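Long-range contacts in genome polyprotein (Rhinovirus C, PDB 6KU8), which probably cleaves the viral polyprotein as a 3C cysteine protease and is seen here bound to the inhibitor rupintrivir: residues 23-28 against 43-48; 37-42 against 73-78. One frame throughout, in Å; residues are numbered along the deposited sequence.

Contact 1: 23-28 against 43-48. With AG7 (4-{2-(4-fluoro-benzyl)-6-methyl-5-[(5-methyl-isoxazole-3-carbonyl)-amino]-4-oxo-heptanoylamino}-5-(2-oxo-pyrrolidin-3-yl)-pentanoic acid ethyl ester), chain B.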
# COMPACT_ATOMS: atom_id res chain seq x y z
N THR A 23 1.33 0.70 14.57
CA THR A 23 2.25 -0.28 15.13
C THR A 23 3.37 0.47 15.86
O THR A 23 3.39 1.70 15.90
CB THR A 23 2.84 -1.21 14.06
OG1 THR A 23 3.90 -0.54 13.35
CG2 THR A 23 1.77 -1.67 13.08
N SER A 24 4.31 -0.29 16.43
CA SER A 24 5.47 0.35 17.02
C SER A 24 6.26 1.15 16.00
O SER A 24 7.03 2.04 16.38
CB SER A 24 6.37 -0.71 17.68
OG SER A 24 6.78 -1.68 16.73
N LYS A 25 6.07 0.89 14.71
CA LYS A 25 6.74 1.67 13.67
C LYS A 25 5.98 2.94 13.29
O LYS A 25 6.39 3.63 12.35
CB LYS A 25 6.97 0.82 12.42
CG LYS A 25 7.70 -0.50 12.68
CD LYS A 25 8.60 -0.40 13.90
CE LYS A 25 10.01 -0.89 13.60
NZ LYS A 25 10.73 0.11 12.77
N GLY A 26 4.90 3.26 14.00
CA GLY A 26 4.13 4.45 13.72
C GLY A 26 2.82 4.15 13.02
O GLY A 26 2.31 3.02 13.02
N GLU A 27 2.27 5.20 12.40
CA GLU A 27 0.99 5.14 11.72
C GLU A 27 1.19 4.88 10.23
O GLU A 27 2.02 5.52 9.58
CB GLU A 27 0.21 6.44 11.89
CG GLU A 27 -0.50 6.59 13.22
CD GLU A 27 -1.42 7.81 13.25
OE1 GLU A 27 -1.27 8.71 12.38
OE2 GLU A 27 -2.30 7.84 14.12
N PHE A 28 0.42 3.94 9.69
CA PHE A 28 0.45 3.59 8.28
C PHE A 28 -0.96 3.62 7.74
O PHE A 28 -1.94 3.52 8.50
CB PHE A 28 1.04 2.19 8.05
CG PHE A 28 2.45 2.02 8.54
CD1 PHE A 28 2.70 1.82 9.89
CD2 PHE A 28 3.52 2.08 7.66
CE1 PHE A 28 4.00 1.69 10.35
CE2 PHE A 28 4.82 1.93 8.11
CZ PHE A 28 5.07 1.74 9.45
N HIS A 43 7.33 -3.47 6.35
CA HIS A 43 8.14 -2.86 7.41
C HIS A 43 7.31 -2.19 8.49
O HIS A 43 7.89 -1.64 9.43
CB HIS A 43 9.13 -1.86 6.81
CG HIS A 43 8.49 -0.61 6.26
ND1 HIS A 43 8.24 -0.42 4.92
CD2 HIS A 43 8.06 0.52 6.89
CE1 HIS A 43 7.68 0.77 4.73
NE2 HIS A 43 7.56 1.36 5.91
N ALA A 44 5.98 -2.20 8.40
CA ALA A 44 5.17 -1.82 9.55
C ALA A 44 5.26 -2.86 10.66
O ALA A 44 4.93 -2.55 11.81
CB ALA A 44 3.71 -1.60 9.13
N GLU A 45 5.68 -4.08 10.33
CA GLU A 45 5.92 -5.14 11.30
C GLU A 45 4.69 -5.45 12.14
O GLU A 45 4.74 -5.50 13.38
CB GLU A 45 7.12 -4.81 12.19
CG GLU A 45 8.44 -4.82 11.44
CD GLU A 45 9.61 -4.37 12.29
OE1 GLU A 45 9.49 -4.42 13.54
OE2 GLU A 45 10.65 -3.96 11.72
N CYS A 46 3.56 -5.68 11.47
CA CYS A 46 2.33 -5.97 12.18
C CYS A 46 2.45 -7.26 12.98
O CYS A 46 3.11 -8.21 12.55
CB CYS A 46 1.16 -6.06 11.20
SG CYS A 46 0.84 -4.50 10.31
N GLY A 47 1.83 -7.28 14.16
CA GLY A 47 1.82 -8.45 15.01
C GLY A 47 0.59 -9.31 14.81
O GLY A 47 -0.15 -9.18 13.83
N ASP A 48 0.38 -10.23 15.76
CA ASP A 48 -0.77 -11.13 15.66
C ASP A 48 -2.08 -10.40 15.89
O ASP A 48 -3.13 -10.89 15.49
CB ASP A 48 -0.62 -12.28 16.66
CG ASP A 48 0.50 -13.23 16.29
OD1 ASP A 48 1.14 -13.77 17.21
OD2 ASP A 48 0.75 -13.42 15.08
C01 AG7 B . 13.08 4.24 3.69
C02 AG7 B . 12.58 3.36 4.82
O03 AG7 B . 12.39 4.89 2.96
C04 AG7 B . 11.10 2.99 4.74
C05 AG7 B . 10.99 1.82 5.70
C06 AG7 B . 11.47 0.52 5.04
C07 AG7 B . 10.98 0.15 3.79
C08 AG7 B . 11.41 -1.02 3.19
C09 AG7 B . 12.35 -1.83 3.82
C10 AG7 B . 12.85 -1.47 5.06
C11 AG7 B . 12.41 -0.29 5.67
N12 AG7 B . 9.12 4.69 4.53
C13 AG7 B . 8.54 5.96 5.01
C14 AG7 B . 8.39 6.80 3.76
C15 AG7 B . 9.81 7.31 3.29
C16 AG7 B . 9.59 8.49 2.20
N17 AG7 B . 10.49 9.43 2.42
O18 AG7 B . 8.76 8.49 1.36
C19 AG7 B . 7.24 5.94 5.83
C20 AG7 B . 7.14 4.66 6.67
C21 AG7 B . 7.62 5.20 8.00
O22 AG7 B . 8.42 4.43 8.84
O23 AG7 B . 7.32 6.31 8.27
C47 AG7 B . 10.34 4.24 5.17
O48 AG7 B . 10.78 4.90 6.06
C50 AG7 B . 8.79 5.14 9.98
C53 AG7 B . 9.34 4.15 11.00
C57 AG7 B . 14.59 4.18 3.60
N58 AG7 B . 15.02 4.82 2.43
C59 AG7 B . 16.17 4.30 1.77
O60 AG7 B . 16.81 3.35 2.09
C78 AG7 B . 15.23 4.92 4.78
C81 AG7 B . 16.75 4.72 4.86
F1 AG7 B . 12.78 -2.98 3.21
C82 AG7 B . 14.89 6.42 4.66
C83 AG7 B . 11.36 9.04 3.60
C84 AG7 B . 10.52 7.86 4.28
C1 AG7 B . 16.47 5.16 0.60
O HOH W 1 4.93 -3.49 15.69

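Contact 2: 37-42 against 73-78. With AG7 (4-{2-(4-fluoro-benzyl)-6-methyl-5-[(5-methyl-isoxazole-3-carbonyl)-amino]-4-oxo-heptanoylamino}-5-(2-oxo-pyrrolidin-3-yl)-pentanoic acid ethyl ester), chain B.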
# COMPACT_ATOMS: atom_id res chain seq x y z
N CYS A 37 -9.41 -9.21 3.64
CA CYS A 37 -7.99 -9.19 3.29
C CYS A 37 -7.54 -7.77 2.98
O CYS A 37 -8.10 -7.12 2.09
CB CYS A 37 -7.71 -10.10 2.09
SG CYS A 37 -5.98 -10.09 1.57
N ALA A 38 -6.53 -7.30 3.71
CA ALA A 38 -5.96 -5.97 3.53
C ALA A 38 -4.48 -6.07 3.22
O ALA A 38 -3.83 -7.10 3.43
CB ALA A 38 -6.17 -5.07 4.75
N VAL A 39 -3.93 -4.96 2.76
CA VAL A 39 -2.51 -4.85 2.45
C VAL A 39 -1.91 -3.79 3.37
O VAL A 39 -2.54 -2.77 3.67
CB VAL A 39 -2.34 -4.53 0.95
CG1 VAL A 39 -1.67 -3.21 0.70
CG2 VAL A 39 -1.71 -5.69 0.23
N VAL A 40 -0.72 -4.08 3.88
CA VAL A 40 0.07 -3.13 4.66
C VAL A 40 1.53 -3.27 4.27
O VAL A 40 1.97 -4.34 3.80
CB VAL A 40 -0.07 -3.38 6.18
CG1 VAL A 40 -1.50 -3.17 6.64
CG2 VAL A 40 0.38 -4.81 6.52
N PRO A 41 2.32 -2.24 4.48
CA PRO A 41 3.75 -2.37 4.21
C PRO A 41 4.38 -3.38 5.17
O PRO A 41 4.08 -3.41 6.36
CB PRO A 41 4.29 -0.95 4.41
CG PRO A 41 3.03 -0.05 4.24
CD PRO A 41 1.96 -0.86 4.89
N THR A 42 5.25 -4.23 4.62
CA THR A 42 5.90 -5.25 5.45
C THR A 42 6.69 -4.62 6.59
O THR A 42 6.71 -5.17 7.70
CB THR A 42 6.82 -6.12 4.59
OG1 THR A 42 6.03 -6.81 3.61
CG2 THR A 42 7.56 -7.16 5.46
N THR A 73 8.65 -8.08 -1.43
CA THR A 73 7.94 -7.07 -2.20
C THR A 73 7.62 -5.83 -1.37
O THR A 73 7.20 -4.82 -1.93
CB THR A 73 6.62 -7.62 -2.77
OG1 THR A 73 5.72 -7.89 -1.68
CG2 THR A 73 6.86 -8.89 -3.57
N GLU A 74 7.78 -5.90 -0.04
CA GLU A 74 7.37 -4.88 0.93
C GLU A 74 5.85 -4.90 1.13
O GLU A 74 5.32 -4.04 1.87
CB GLU A 74 7.79 -3.46 0.52
CG GLU A 74 8.75 -2.74 1.46
CD GLU A 74 8.63 -3.14 2.93
OE1 GLU A 74 9.28 -4.13 3.32
OE2 GLU A 74 7.94 -2.45 3.70
N ILE A 75 5.14 -5.83 0.50
CA ILE A 75 3.70 -5.99 0.70
C ILE A 75 3.44 -7.17 1.62
O ILE A 75 3.91 -8.29 1.37
CB ILE A 75 2.97 -6.17 -0.64
CG1 ILE A 75 2.98 -4.87 -1.43
CG2 ILE A 75 1.55 -6.65 -0.38
CD1 ILE A 75 2.64 -5.06 -2.85
N THR A 76 2.66 -6.93 2.66
CA THR A 76 2.14 -7.97 3.53
C THR A 76 0.63 -7.96 3.44
O THR A 76 0.00 -6.90 3.49
CB THR A 76 2.60 -7.74 4.97
OG1 THR A 76 4.01 -7.99 5.05
CG2 THR A 76 1.86 -8.64 5.93
N LEU A 77 0.04 -9.16 3.28
CA LEU A 77 -1.41 -9.33 3.31
C LEU A 77 -1.83 -9.67 4.74
O LEU A 77 -1.22 -10.53 5.38
CB LEU A 77 -1.87 -10.46 2.38
CG LEU A 77 -1.49 -10.48 0.89
CD1 LEU A 77 -2.30 -11.53 0.15
CD2 LEU A 77 -1.68 -9.12 0.25
N LEU A 78 -2.86 -8.99 5.24
CA LEU A 78 -3.46 -9.34 6.51
C LEU A 78 -4.86 -9.88 6.26
O LEU A 78 -5.65 -9.24 5.54
CB LEU A 78 -3.55 -8.15 7.47
CG LEU A 78 -2.28 -7.35 7.74
CD1 LEU A 78 -2.63 -6.18 8.65
CD2 LEU A 78 -1.20 -8.24 8.34
C01 AG7 B . 13.08 4.24 3.69
C02 AG7 B . 12.58 3.36 4.82
O03 AG7 B . 12.39 4.89 2.96
C04 AG7 B . 11.10 2.99 4.74
C05 AG7 B . 10.99 1.82 5.70
C06 AG7 B . 11.47 0.52 5.04
C07 AG7 B . 10.98 0.15 3.79
C08 AG7 B . 11.41 -1.02 3.19
C09 AG7 B . 12.35 -1.83 3.82
C10 AG7 B . 12.85 -1.47 5.06
C11 AG7 B . 12.41 -0.29 5.67
N12 AG7 B . 9.12 4.69 4.53
C13 AG7 B . 8.54 5.96 5.01
C14 AG7 B . 8.39 6.80 3.76
C15 AG7 B . 9.81 7.31 3.29
C16 AG7 B . 9.59 8.49 2.20
N17 AG7 B . 10.49 9.43 2.42
O18 AG7 B . 8.76 8.49 1.36
C19 AG7 B . 7.24 5.94 5.83
C20 AG7 B . 7.14 4.66 6.67
C21 AG7 B . 7.62 5.20 8.00
O22 AG7 B . 8.42 4.43 8.84
O23 AG7 B . 7.32 6.31 8.27
C47 AG7 B . 10.34 4.24 5.17
O48 AG7 B . 10.78 4.90 6.06
C50 AG7 B . 8.79 5.14 9.98
C53 AG7 B . 9.34 4.15 11.00
C57 AG7 B . 14.59 4.18 3.60
N58 AG7 B . 15.02 4.82 2.43
C59 AG7 B . 16.17 4.30 1.77
O60 AG7 B . 16.81 3.35 2.09
C78 AG7 B . 15.23 4.92 4.78
C81 AG7 B . 16.75 4.72 4.86
F1 AG7 B . 12.78 -2.98 3.21
C82 AG7 B . 14.89 6.42 4.66
C83 AG7 B . 11.36 9.04 3.60
C84 AG7 B . 10.52 7.86 4.28
C1 AG7 B . 16.47 5.16 0.60
O HOH W 2 7.58 -8.23 1.71
O HOH W 3 4.78 -8.04 7.69

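Contact 1: 23-28 against 43-48
F28 lies with one ring face against the methyl of A44, whose CB sits 3.4 Å above the ring plane and over its centre. The CH-pi geometry is close to ideal, CB being displaced by 10° from the ring normal. Against H43 the phenyl is turned differently: the two rings meet obliquely, planes at 64°, and NE2 of H43 lies 3.6 Å from CE2 in the plane of the F28 edge. AG7 C05, an aliphatic carbon, sits 3.3 Å above the centre of one H43 face; the imidazole ND1 probably hydrogen-bonds E74 OE2, and H43 also touches C150.

A second anchor is polar. T23 OG1 donates to A44 O at 2.7 Å, in the carbonyl plane and on a lone pair, and it accepts from K25 N (2.9 Å) in an ST turn. Its placement between the backbone N and carbonyl carbon (chi1 79°) brings the hydroxyl to both. K25 CG, beside the backbone N, lies 3.4 Å from H43 O; beyond it the chain bends and crosses E45 obliquely, NZ and OE2 being 4.2 Å apart, too far for a salt bridge. Water 1 joins S24 OG to E45 O.

The contact sets the type I turn T23–G26, which links strands 18-23 and 26-34 of the N-terminal barrel, against the loop between strands 37-41 and 49-52, with I21 touching both F28 and C46.

Contact 2: 37-42 against 73-78
T42 and E74 meet at the carboxylate of E74, a flat group with a different neighbour on each face. AG7 C08, of the fluorobenzyl ring, stands over one face, 3.5 Å from CD. T42 approaches from the opposite side, its CB 3.4 Å from OE1. E74 OE2 is probably hydrogen-bonded to H43 ND1, although the 2.4 Å between them is unusually short; such a bond would tie this oxygen to the site beyond the two strands. A bend at chi2 (-29°) places CD beside the inhibitor.

Beyond this corner, strands 37-41 and 75-78 run antiparallel. A38 pairs with L78 and V40 with T76 through reciprocal N-H to O bonds, V39 and L77 forming the non-hydrogen-bonded pair between them. T42 N adds a bond to E74 O, 2.8 Å long, from well above the carbonyl plane (55°). Side chains alternate: V40 CG1 meets L78 CD1 at 3.8 Å, the two crossing at about a right angle, on the face shared with A38 and T76. On the other face V39 CG2 comes within 3.4 Å of L77 CD2 and 3.5 Å of I75 CG2; these tight distances accompany an eclipsed V39 chi1 of 118°, so the methyl position is doubtful. F182 touches both V39 and L77 there.

Close to E74 the packing turns polar. T42 OG1 gives its proton to water 2, which also accepts from E74 N, and lies 2.7 Å from T76 OG1. E74 O takes the T42 N bond and E74 N reaches T42 OG1 through water 2, so both backbone polar atoms of the corner residue are tied to T42. The chemistry is consistent with E74 serving as the acidic member of a Cys-His-Glu triad with H43 and C150, as in enterovirus 3C proteases.

How the contacts relate
Centred about 11 Å apart, the two contacts reach the same six-stranded antiparallel barrel, contact 1 through strand 26-34 and the loop 43-48 that follows strand 37-41. Along the chain their segments alternate: 23-28, 37-42, 43-48, then 73-78, so T42 of contact 2 leads directly into H43 of contact 1. Strands 26-34 and 37-41 are neighbours in the sheet, with strand 75-80 on the far side of 37-41. Packing bridges the pair, C46 SG lying 3.8 Å from V40 CG2 and F28 CD2 4.1 Å from P41 CG. Both touch AG7; contact 1 supplies H43 and contact 2 E74, which, with C150, fit the triad pattern, and the barrel probably presents two of its three members to the substrate site.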